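Local coordinates for protein ABC-type amino acid transport system, periplasmic component (Caldanaerobacter subterraneus subsp. tengcongensis MB4, PDB 4YMX) that binds arginine between its two lobes and serves as the substrate-binding component of an amino acid ABC transporter, at residues A[179-183]-A[184-188]; A[192-195]-A[196-200]; A[228-231]-A[232-235]. All blocks are in the same frame, centred on the assembly; numbering follows the deposited sequence. Where two conformers were deposited one is given.

Contact 1 of 3, residues A[179-183]-A[184-188]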
ATOM      1  N   PHE A 179      10.541  -8.972   2.134  1.00  3.96           N
ATOM      2  CA  PHE A 179      11.679  -8.575   2.943  1.00  4.09           C
ATOM      3  C   PHE A 179      12.424  -9.765   3.527  1.00  4.98           C
ATOM      4  O   PHE A 179      13.659  -9.747   3.602  1.00  5.48           O
ATOM      5  CB  PHE A 179      11.258  -7.560   4.008  1.00  6.84           C
ATOM      6  CG  PHE A 179      11.104  -6.173   3.454  1.00  4.06           C
ATOM      7  CD1 PHE A 179      12.178  -5.301   3.466  1.00  5.29           C
ATOM      8  CD2 PHE A 179       9.910  -5.770   2.857  1.00  5.70           C
ATOM      9  CE1 PHE A 179      12.062  -4.028   2.929  1.00  4.71           C
ATOM     10  CE2 PHE A 179       9.783  -4.499   2.319  1.00  5.93           C
ATOM     11  CZ  PHE A 179      10.867  -3.630   2.355  1.00  4.51           C
ATOM     12  N   MET A 180      11.693 -10.815   3.893  1.00  5.76           N
ATOM     13  CA  MET A 180      12.343 -12.040   4.337  1.00  6.68           C
ATOM     14  C   MET A 180      13.163 -12.659   3.202  1.00  7.24           C
ATOM     15  O   MET A 180      14.277 -13.141   3.426  1.00  7.99           O
ATOM     16  CB  MET A 180      11.314 -13.029   4.890  1.00  5.07           C
ATOM     17  CG  MET A 180      10.715 -12.584   6.219  1.00  5.77           C
ATOM     18  SD  MET A 180       9.174 -13.446   6.617  1.00  9.01           S
ATOM     19  CE  MET A 180       9.760 -15.128   6.784  1.00  9.73           C
ATOM     20  N   ASP A 181      12.633 -12.609   1.983  1.00  6.19           N
ATOM     21  CA  ASP A 181      13.353 -13.111   0.814  1.00  7.03           C
ATOM     22  C   ASP A 181      14.678 -12.382   0.625  1.00  5.98           C
ATOM     23  O   ASP A 181      15.726 -13.000   0.429  1.00  7.57           O
ATOM     24  CB  ASP A 181      12.525 -12.923  -0.461  1.00  6.27           C
ATOM     25  CG  ASP A 181      11.413 -13.922  -0.596  1.00 10.15           C
ATOM     26  OD1 ASP A 181      11.465 -14.990   0.055  1.00  9.06           O
ATOM     27  OD2 ASP A 181      10.485 -13.643  -1.386  1.00  8.42           O
ATOM     28  N   LEU A 182      14.629 -11.056   0.666  1.00  4.53           N
ATOM     29  CA  LEU A 182      15.840 -10.268   0.470  1.00  5.28           C
ATOM     30  C   LEU A 182      16.846 -10.528   1.585  1.00  5.18           C
ATOM     31  O   LEU A 182      18.042 -10.717   1.321  1.00  7.66           O
ATOM     32  CB  LEU A 182      15.507  -8.779   0.349  1.00  5.32           C
ATOM     33  CG  LEU A 182      16.702  -7.881   0.002  1.00  6.26           C
ATOM     34  CD1 LEU A 182      17.293  -8.235  -1.358  1.00  8.74           C
ATOM     35  CD2 LEU A 182      16.297  -6.410   0.046  1.00  8.13           C
ATOM     36  N   GLN A 183      16.366 -10.595   2.823  1.00  5.86           N
ATOM     37  CA  GLN A 183      17.245 -10.850   3.955  1.00  7.47           C
ATOM     38  C   GLN A 183      17.963 -12.186   3.798  1.00  9.03           C
ATOM     39  O   GLN A 183      19.156 -12.306   4.125  1.00 11.39           O
ATOM     40  CB  GLN A 183      16.457 -10.808   5.269  1.00  6.62           C
ATOM     41  CG  GLN A 183      17.323 -10.992   6.514  1.00 10.32           C
ATOM     42  CD  GLN A 183      18.417  -9.945   6.626  1.00 14.67           C
ATOM     43  OE1 GLN A 183      18.251  -8.807   6.192  1.00 11.08           O
ATOM     44  NE2 GLN A 183      19.552 -10.332   7.199  1.00 14.42           N
ATOM     45  N   ASN A 184      17.242 -13.172   3.274  0.52  9.68           N
ATOM     46  CA  ASN A 184      17.756 -14.535   3.141  0.52  9.09           C
ATOM     47  C   ASN A 184      18.413 -14.848   1.797  0.52  9.96           C
ATOM     48  O   ASN A 184      18.741 -15.999   1.517  0.52 15.98           O
ATOM     49  CB  ASN A 184      16.640 -15.548   3.415  0.52 11.08           C
ATOM     50  CG  ASN A 184      16.196 -15.550   4.863  0.52 16.23           C
ATOM     51  OD1 ASN A 184      15.040 -15.253   5.172  0.52 15.50           O
ATOM     52  ND2 ASN A 184      17.116 -15.885   5.764  0.52 16.15           N
ATOM     53  N   GLY A 185      18.609 -13.830   0.968  1.00  7.78           N
ATOM     54  CA  GLY A 185      19.233 -14.011  -0.333  1.00  8.48           C
ATOM     55  C   GLY A 185      18.408 -14.773  -1.358  1.00  9.67           C
ATOM     56  O   GLY A 185      18.963 -15.310  -2.325  1.00 14.47           O
ATOM     57  N   ARG A 186      17.091 -14.812  -1.170  1.00  7.18           N
ATOM     58  CA  ARG A 186      16.216 -15.501  -2.120  1.00  7.70           C
ATOM     59  C   ARG A 186      15.758 -14.606  -3.269  1.00  7.02           C
ATOM     60  O   ARG A 186      15.044 -15.060  -4.172  1.00 11.11           O
ATOM     61  CB  ARG A 186      15.000 -16.101  -1.411  1.00  9.32           C
ATOM     62  CG  ARG A 186      15.373 -17.072  -0.304  1.00 10.66           C
ATOM     63  CD  ARG A 186      14.153 -17.842   0.204  1.00 10.48           C
ATOM     64  NE  ARG A 186      13.220 -16.972   0.919  1.00  9.13           N
ATOM     65  CZ  ARG A 186      13.173 -16.849   2.240  1.00  9.87           C
ATOM     66  NH1 ARG A 186      14.010 -17.538   3.006  1.00 14.38           N
ATOM     67  NH2 ARG A 186      12.290 -16.028   2.796  1.00  8.24           N
ATOM     68  N   CYS A 187      16.147 -13.333  -3.211  1.00  7.83           N
ATOM     69  CA  CYS A 187      15.987 -12.427  -4.339  1.00  8.44           C
ATOM     70  C   CYS A 187      17.129 -11.428  -4.296  1.00  9.24           C
ATOM     71  O   CYS A 187      17.863 -11.354  -3.300  1.00  8.62           O
ATOM     72  CB  CYS A 187      14.633 -11.710  -4.294  1.00  7.93           C
ATOM     73  SG  CYS A 187      14.380 -10.646  -2.849  1.00  7.62           S
ATOM     74  N   ASP A 188      17.266 -10.664  -5.374  1.00  5.92           N
ATOM     75  CA  ASP A 188      18.340  -9.697  -5.500  1.00  5.99           C
ATOM     76  C   ASP A 188      17.861  -8.312  -5.113  1.00  4.67           C
ATOM     77  O   ASP A 188      18.658  -7.454  -4.729  1.00  7.91           O
ATOM     78  CB  ASP A 188      18.844  -9.662  -6.948  1.00  5.35           C
ATOM     79  CG  ASP A 188      19.427 -10.985  -7.394  1.00  8.90           C
ATOM     80  OD1 ASP A 188      20.383 -11.460  -6.750  1.00 15.23           O
ATOM     81  OD2 ASP A 188      18.929 -11.551  -8.382  1.00  9.94           O
TER
HETATM   82  O   HOH W   1      20.126 -10.759  -0.815  1.00 33.61           O
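D181 OD1 is gripped twice by the guanidinium of R186, by NE at 2.8 Å and by NH2 at 3.0 Å. The oxygen sits at the guanidinium's edge, close to its plane, while the carboxylate stands almost perpendicular, at 88°. Both nitrogens approach on the anti side of OD1, and the crossed planes bring them in from opposite faces of the carboxylate. M180 O lies over one guanidinium face, and D181 OD2 forms a second salt bridge, to K170. A bend at chi3 (-68°) folds the exposed arginine chain back over the turn. The backbone beneath shows how a helix is ended by a Schellman motif: R186 N donates to D181 O at 2.8 Å, and G185 N to L182 O at 3.2 Å, the latter from well above the carbonyl plane. G185 supplies the positive phi (69°) this reversal needs. Replacing D181 with an alanine would probably leave R186 and K170 without their shared anion and the guanidinium free to swing. On the inner side, C187 SG packs on the backbone of L182, 3.5 Å from L182 N, and L182 CD1 rests 3.7 Å from D188 O. A water donates to L182 O and, weakly, to C187 O.

Contact 2 of 3, residues A[192-195]-A[196-200]. With ARG (arginine), chain C.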
ATOM      1  N   VAL A 192       9.039  -1.721  -4.122  1.00  4.11           N
ATOM      2  CA  VAL A 192       8.010  -1.400  -3.135  1.00  4.40           C
ATOM      3  C   VAL A 192       8.005   0.105  -2.931  1.00  5.16           C
ATOM      4  O   VAL A 192       8.956   0.776  -3.316  1.00  5.39           O
ATOM      5  CB  VAL A 192       8.273  -2.170  -1.802  1.00  4.58           C
ATOM      6  CG1 VAL A 192       9.490  -1.609  -1.077  1.00  6.83           C
ATOM      7  CG2 VAL A 192       7.043  -2.165  -0.893  1.00  7.38           C
ATOM      8  N   GLU A 193       6.931   0.645  -2.359  1.00  4.32           N
ATOM      9  CA  GLU A 193       6.848   2.079  -2.141  1.00  5.83           C
ATOM     10  C   GLU A 193       7.852   2.563  -1.108  1.00  5.35           C
ATOM     11  O   GLU A 193       8.158   1.862  -0.133  1.00  5.72           O
ATOM     12  CB  GLU A 193       5.425   2.492  -1.760  1.00 14.50           C
ATOM     13  CG  GLU A 193       4.601   2.912  -2.950  1.00 27.19           C
ATOM     14  CD  GLU A 193       3.224   2.307  -2.941  1.00 15.59           C
ATOM     15  OE1 GLU A 193       3.058   1.199  -3.481  1.00 22.94           O
ATOM     16  OE2 GLU A 193       2.306   2.951  -2.399  1.00 18.47           O
ATOM     17  N   ASP A 194       8.340   3.775  -1.339  1.00  4.93           N
ATOM     18  CA  ASP A 194       9.375   4.412  -0.529  1.00  5.99           C
ATOM     19  C   ASP A 194       9.037   4.458   0.957  1.00  4.32           C
ATOM     20  O   ASP A 194       9.829   4.054   1.802  1.00  6.18           O
ATOM     21  CB  ASP A 194       9.591   5.842  -1.047  1.00  5.31           C
ATOM     22  CG  ASP A 194      10.723   6.569  -0.336  1.00  6.30           C
ATOM     23  OD1 ASP A 194      11.683   5.912   0.106  1.00  7.99           O
ATOM     24  OD2 ASP A 194      10.648   7.816  -0.240  1.00 11.02           O
ATOM     25  N   THR A 195       7.851   4.953   1.290  0.62  3.90           N
ATOM     26  CA  THR A 195       7.505   5.113   2.701  0.62  5.60           C
ATOM     27  C   THR A 195       7.420   3.773   3.418  0.62  5.86           C
ATOM     28  O   THR A 195       7.754   3.664   4.597  0.62  5.94           O
ATOM     29  CB  THR A 195       6.201   5.884   2.892  0.62  7.45           C
ATOM     30  OG1 THR A 195       5.149   5.224   2.186  0.62  8.92           O
ATOM     31  CG2 THR A 195       6.360   7.311   2.388  0.62  8.68           C
ATOM     32  N   VAL A 196       6.963   2.755   2.702  1.00  3.28           N
ATOM     33  CA  VAL A 196       6.901   1.419   3.275  1.00  4.10           C
ATOM     34  C   VAL A 196       8.296   0.800   3.440  1.00  4.11           C
ATOM     35  O   VAL A 196       8.589   0.190   4.477  1.00  5.12           O
ATOM     36  CB  VAL A 196       5.968   0.518   2.446  1.00  4.58           C
ATOM     37  CG1 VAL A 196       5.963  -0.896   2.987  1.00  4.27           C
ATOM     38  CG2 VAL A 196       4.548   1.081   2.484  1.00  4.42           C
ATOM     39  N   ALA A 197       9.150   0.964   2.433  1.00  3.39           N
ATOM     40  CA  ALA A 197      10.542   0.538   2.564  1.00  4.87           C
ATOM     41  C   ALA A 197      11.205   1.178   3.787  1.00  5.53           C
ATOM     42  O   ALA A 197      11.924   0.508   4.533  1.00  6.04           O
ATOM     43  CB  ALA A 197      11.327   0.859   1.301  1.00  5.23           C
ATOM     44  N   LYS A 198      10.972   2.471   3.997  1.00  5.48           N
ATOM     45  CA  LYS A 198      11.572   3.140   5.149  1.00  5.47           C
ATOM     46  C   LYS A 198      11.110   2.504   6.459  1.00  6.94           C
ATOM     47  O   LYS A 198      11.898   2.307   7.385  1.00  8.30           O
ATOM     48  CB  LYS A 198      11.277   4.643   5.132  1.00  5.47           C
ATOM     49  CG  LYS A 198      11.919   5.400   3.981  1.00  7.50           C
ATOM     50  CD  LYS A 198      11.654   6.890   4.142  1.00 12.08           C
ATOM     51  CE  LYS A 198      12.299   7.703   3.042  1.00 20.57           C
ATOM     52  NZ  LYS A 198      11.955   9.155   3.178  1.00 26.47           N
ATOM     53  N   ALA A 199       9.833   2.151   6.532  1.00  6.24           N
ATOM     54  CA  ALA A 199       9.308   1.524   7.735  1.00  5.88           C
ATOM     55  C   ALA A 199       9.971   0.172   7.999  1.00  7.06           C
ATOM     56  O   ALA A 199      10.413  -0.103   9.120  1.00  7.99           O
ATOM     57  CB  ALA A 199       7.804   1.372   7.632  1.00  6.50           C
ATOM     58  N   TYR A 200      10.048  -0.672   6.973  1.00  5.96           N
ATOM     59  CA  TYR A 200      10.692  -1.974   7.129  1.00  6.04           C
ATOM     60  C   TYR A 200      12.173  -1.860   7.486  1.00  6.46           C
ATOM     61  O   TYR A 200      12.691  -2.679   8.246  1.00  7.73           O
ATOM     62  CB  TYR A 200      10.520  -2.814   5.865  1.00  5.96           C
ATOM     63  CG  TYR A 200       9.216  -3.596   5.802  1.00  7.38           C
ATOM     64  CD1 TYR A 200       8.089  -3.072   5.174  1.00  5.68           C
ATOM     65  CD2 TYR A 200       9.120  -4.865   6.360  1.00  7.49           C
ATOM     66  CE1 TYR A 200       6.902  -3.789   5.107  1.00  5.82           C
ATOM     67  CE2 TYR A 200       7.935  -5.588   6.307  1.00  5.85           C
ATOM     68  CZ  TYR A 200       6.832  -5.043   5.675  1.00  6.71           C
ATOM     69  OH  TYR A 200       5.660  -5.765   5.612  1.00  7.73           O
TER
HETATM   70  N   ARG C 301       0.368   1.215  -4.290  1.00  6.13           N
HETATM   71  CA  ARG C 301       0.573  -0.153  -4.835  1.00  5.86           C
HETATM   72  C   ARG C 301      -0.656  -0.617  -5.595  1.00 10.50           C
HETATM   73  O   ARG C 301      -1.694   0.043  -5.574  1.00  8.21           O
HETATM   74  CB  ARG C 301       0.889  -1.134  -3.706  1.00  6.19           C
HETATM   75  CG  ARG C 301      -0.142  -1.148  -2.595  1.00  4.93           C
HETATM   76  CD  ARG C 301       0.069  -2.319  -1.648  1.00  3.73           C
HETATM   77  NE  ARG C 301      -0.697  -2.148  -0.423  1.00  3.96           N
HETATM   78  CZ  ARG C 301      -0.704  -3.011   0.586  1.00  5.34           C
HETATM   79  NH1 ARG C 301       0.008  -4.123   0.531  1.00  4.97           N
HETATM   80  NH2 ARG C 301      -1.438  -2.755   1.653  1.00  4.71           N
HETATM   81  OXT ARG C 301      -0.631  -1.661  -6.245  1.00  7.58           O
HETATM   82  O   HOH W   2      12.286   9.787   0.553  1.00 27.06           O
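V192 and A197 form the tight inner side of this contact, where V192 CG1 meets A197 CB at 3.9 Å. The other branch, V192 CG2, approaches V196 CG1 at 4.2 Å, so that each methyl of V192 meets a different residue of the helix's first turn. With chi1 at 71°, CG1 stands between the backbone N and the carbonyl carbon, which puts it against A197. Around this core, V131 of strand 128-133 touches both V192 and A197, and F47 lies against V196.

The backbone changes here from strand to helix, with E193 as the N-cap. A197 N donates to E193 O at 2.9 Å and almost straight, at 170°, while the side chain of E193 bends away and lends nothing to the cap. Instead E193 OE1 accepts from N of the bound arginine at 2.8 Å and takes a weak bond from Q128. This is consistent with the type II periplasmic binding protein fold: here strand 189-193, the middle one of its sheet, ends at the bound arginine and its last side chain turns into the pocket.

The outer side is looser. D194 and the exposed K198 lie one helical turn apart, but their ion pair is long, with D194 OD2 and K198 NZ 3.9 Å apart. A water closes the gap, donating to D194 OD2 at 2.7 Å and accepting from K198 NZ at 2.7 Å. The lysine, extended beyond CG, runs past the carboxylate, so that its CE comes within 3.5 Å of D194 OD1, an oxygen whose own hydrogen bond is with Y211 OH.

Contact 3 of 3, residues A[228-231]-A[232-235]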
ATOM      1  N   LYS A 228     -18.075  -0.507  -7.919  0.53 11.22           N
ATOM      2  CA  LYS A 228     -18.550   0.232  -9.079  0.53 13.02           C
ATOM      3  C   LYS A 228     -20.001   0.669  -8.890  0.53 13.04           C
ATOM      4  O   LYS A 228     -20.882  -0.153  -8.638  0.53 15.01           O
ATOM      5  CB  LYS A 228     -18.434  -0.635 -10.329  0.53 17.61           C
ATOM      6  CG  LYS A 228     -18.872   0.062 -11.602  0.53 21.17           C
ATOM      7  CD  LYS A 228     -17.955   1.225 -11.946  0.53 23.61           C
ATOM      8  CE  LYS A 228     -16.599   0.758 -12.449  0.53 25.10           C
ATOM      9  NZ  LYS A 228     -15.983   1.789 -13.329  0.53 27.76           N
ATOM     10  N   GLY A 229     -20.237   1.974  -8.989  1.00 14.77           N
ATOM     11  CA  GLY A 229     -21.576   2.519  -8.869  1.00 13.32           C
ATOM     12  C   GLY A 229     -22.057   2.855  -7.472  1.00 15.75           C
ATOM     13  O   GLY A 229     -23.164   3.377  -7.307  1.00 15.98           O
ATOM     14  N   ASN A 230     -21.247   2.570  -6.455  1.00 13.08           N
ATOM     15  CA  ASN A 230     -21.629   2.930  -5.097  1.00 10.45           C
ATOM     16  C   ASN A 230     -21.336   4.407  -4.844  1.00 12.81           C
ATOM     17  O   ASN A 230     -20.394   4.763  -4.124  1.00 10.27           O
ATOM     18  CB  ASN A 230     -20.915   2.042  -4.082  1.00 10.25           C
ATOM     19  CG  ASN A 230     -21.435   2.223  -2.674  1.00  9.79           C
ATOM     20  OD1 ASN A 230     -22.245   3.115  -2.401  1.00 12.25           O
ATOM     21  ND2 ASN A 230     -20.963   1.383  -1.760  1.00  8.85           N
ATOM     22  N   LYS A 231     -22.146   5.264  -5.454  1.00 11.45           N
ATOM     23  CA  LYS A 231     -21.941   6.702  -5.377  1.00  9.17           C
ATOM     24  C   LYS A 231     -22.188   7.245  -3.984  1.00 11.40           C
ATOM     25  O   LYS A 231     -21.502   8.174  -3.555  1.00 10.69           O
ATOM     26  CB  LYS A 231     -22.851   7.429  -6.378  1.00 12.15           C
ATOM     27  CG  LYS A 231     -22.699   8.936  -6.343  1.00 12.69           C
ATOM     28  CD  LYS A 231     -23.828   9.645  -7.065  1.00 29.53           C
ATOM     29  CE  LYS A 231     -23.692   9.529  -8.562  1.00 46.47           C
ATOM     30  NZ  LYS A 231     -22.390  10.061  -9.033  1.00 54.67           N
ATOM     31  N   SER A 232     -23.165   6.686  -3.276  1.00 10.89           N
ATOM     32  CA  SER A 232     -23.489   7.170  -1.939  1.00  9.64           C
ATOM     33  C   SER A 232     -22.261   7.108  -1.041  1.00 11.98           C
ATOM     34  O   SER A 232     -21.913   8.088  -0.383  1.00 11.56           O
ATOM     35  CB  SER A 232     -24.629   6.360  -1.333  1.00 15.52           C
ATOM     36  OG  SER A 232     -24.995   6.882  -0.072  1.00 38.00           O
ATOM     37  N   LEU A 233     -21.580   5.964  -1.043  1.00  9.17           N
ATOM     38  CA  LEU A 233     -20.395   5.807  -0.209  1.00  8.94           C
ATOM     39  C   LEU A 233     -19.223   6.615  -0.751  1.00 10.25           C
ATOM     40  O   LEU A 233     -18.492   7.242   0.026  1.00  9.59           O
ATOM     41  CB  LEU A 233     -20.009   4.331  -0.073  1.00  6.28           C
ATOM     42  CG  LEU A 233     -18.772   4.093   0.804  1.00  6.40           C
ATOM     43  CD1 LEU A 233     -18.961   4.722   2.186  1.00  9.00           C
ATOM     44  CD2 LEU A 233     -18.499   2.593   0.916  1.00  7.04           C
ATOM     45  N   LEU A 234     -19.043   6.613  -2.069  1.00  6.69           N
ATOM     46  CA  LEU A 234     -17.958   7.369  -2.681  1.00  7.63           C
ATOM     47  C   LEU A 234     -18.042   8.851  -2.331  1.00  9.02           C
ATOM     48  O   LEU A 234     -17.033   9.476  -2.006  1.00  9.89           O
ATOM     49  CB  LEU A 234     -17.956   7.189  -4.199  1.00  9.76           C
ATOM     50  CG  LEU A 234     -16.799   7.881  -4.922  1.00 14.17           C
ATOM     51  CD1 LEU A 234     -15.470   7.363  -4.398  1.00 15.90           C
ATOM     52  CD2 LEU A 234     -16.919   7.664  -6.427  1.00 18.37           C
ATOM     53  N   ASP A 235     -19.249   9.409  -2.368  1.00  8.71           N
ATOM     54  CA  ASP A 235     -19.419  10.828  -2.074  1.00  8.25           C
ATOM     55  C   ASP A 235     -19.054  11.144  -0.630  1.00  8.08           C
ATOM     56  O   ASP A 235     -18.384  12.150  -0.360  1.00 10.03           O
ATOM     57  CB  ASP A 235     -20.846  11.289  -2.387  1.00  7.06           C
ATOM     58  CG  ASP A 235     -21.091  11.474  -3.874  1.00 14.18           C
ATOM     59  OD1 ASP A 235     -20.121  11.483  -4.662  1.00 14.96           O
ATOM     60  OD2 ASP A 235     -22.273  11.616  -4.256  1.00 17.12           O
TER
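The carboxamide of N230 has L233 lying over one face: L233 CB is 3.4 Å from N230 OD1 and 3.5 Å from N230 ND2. The backbone N of L233 is on this same face, and its hydrogen bond to N230 OD1 (3.2 Å) is fairly straight at the hydrogen, 161°, yet comes from 52° out of the amide plane and not along a lone pair. Having CG anti to the backbone N, chi1 -171°, swings the amide forward over the first helical turn, where both the N-H and the methylene of L233 meet it.

The second flat group, the carboxylate of D235, is also approached on a single face, this time by K231. K231 O lies beneath D235 CG at 3.3 Å, and K231 CG comes to 3.4 Å from D235 OD2. The lysine chain then bends at its outer torsions, leaving K231 NZ 5.0 Å from D235 OD2; the opposite charges may attract one another weakly but are not in contact, and both side chains belong to the surface.

Below these groups the ordinary helical ladder has begun. N230 O accepts from L234 N at 3.1 Å, and K231 O from D235 N at 2.8 Å. N230 O is also brushed by L234 CB, and both leucines, L233 and L234, touch V226 of the preceding strand. Ahead of the helix, N230 is the centre of an inverse gamma turn closed by a weak bond from K231 N to G229 O, and G229 N is held by D118. The whole is a compact instance of the asparagine N-cap, here starting helix 231-247 directly after strand 222-227.

In the fold
Followed from the N terminus, the three contacts come in series; none encloses or crosses another, since each joins neighbouring residues. Contact 1 ends helix 175-183 and turns the chain into strand 189-193, and contact 2 begins where that strand runs into helix 194-201. The two touch in space as well, through F179, whose ring stacks on Y200, so that both helices pack together beside the five-stranded sheet holding strand 189-193. Contact 3 belongs to the other five-stranded sheet, where strand 222-227 gives way to helix 231-247. It lies across the chain's centre, its nearest atoms about 18 Å from those of contact 2 and about 29 Å from those of contact 1.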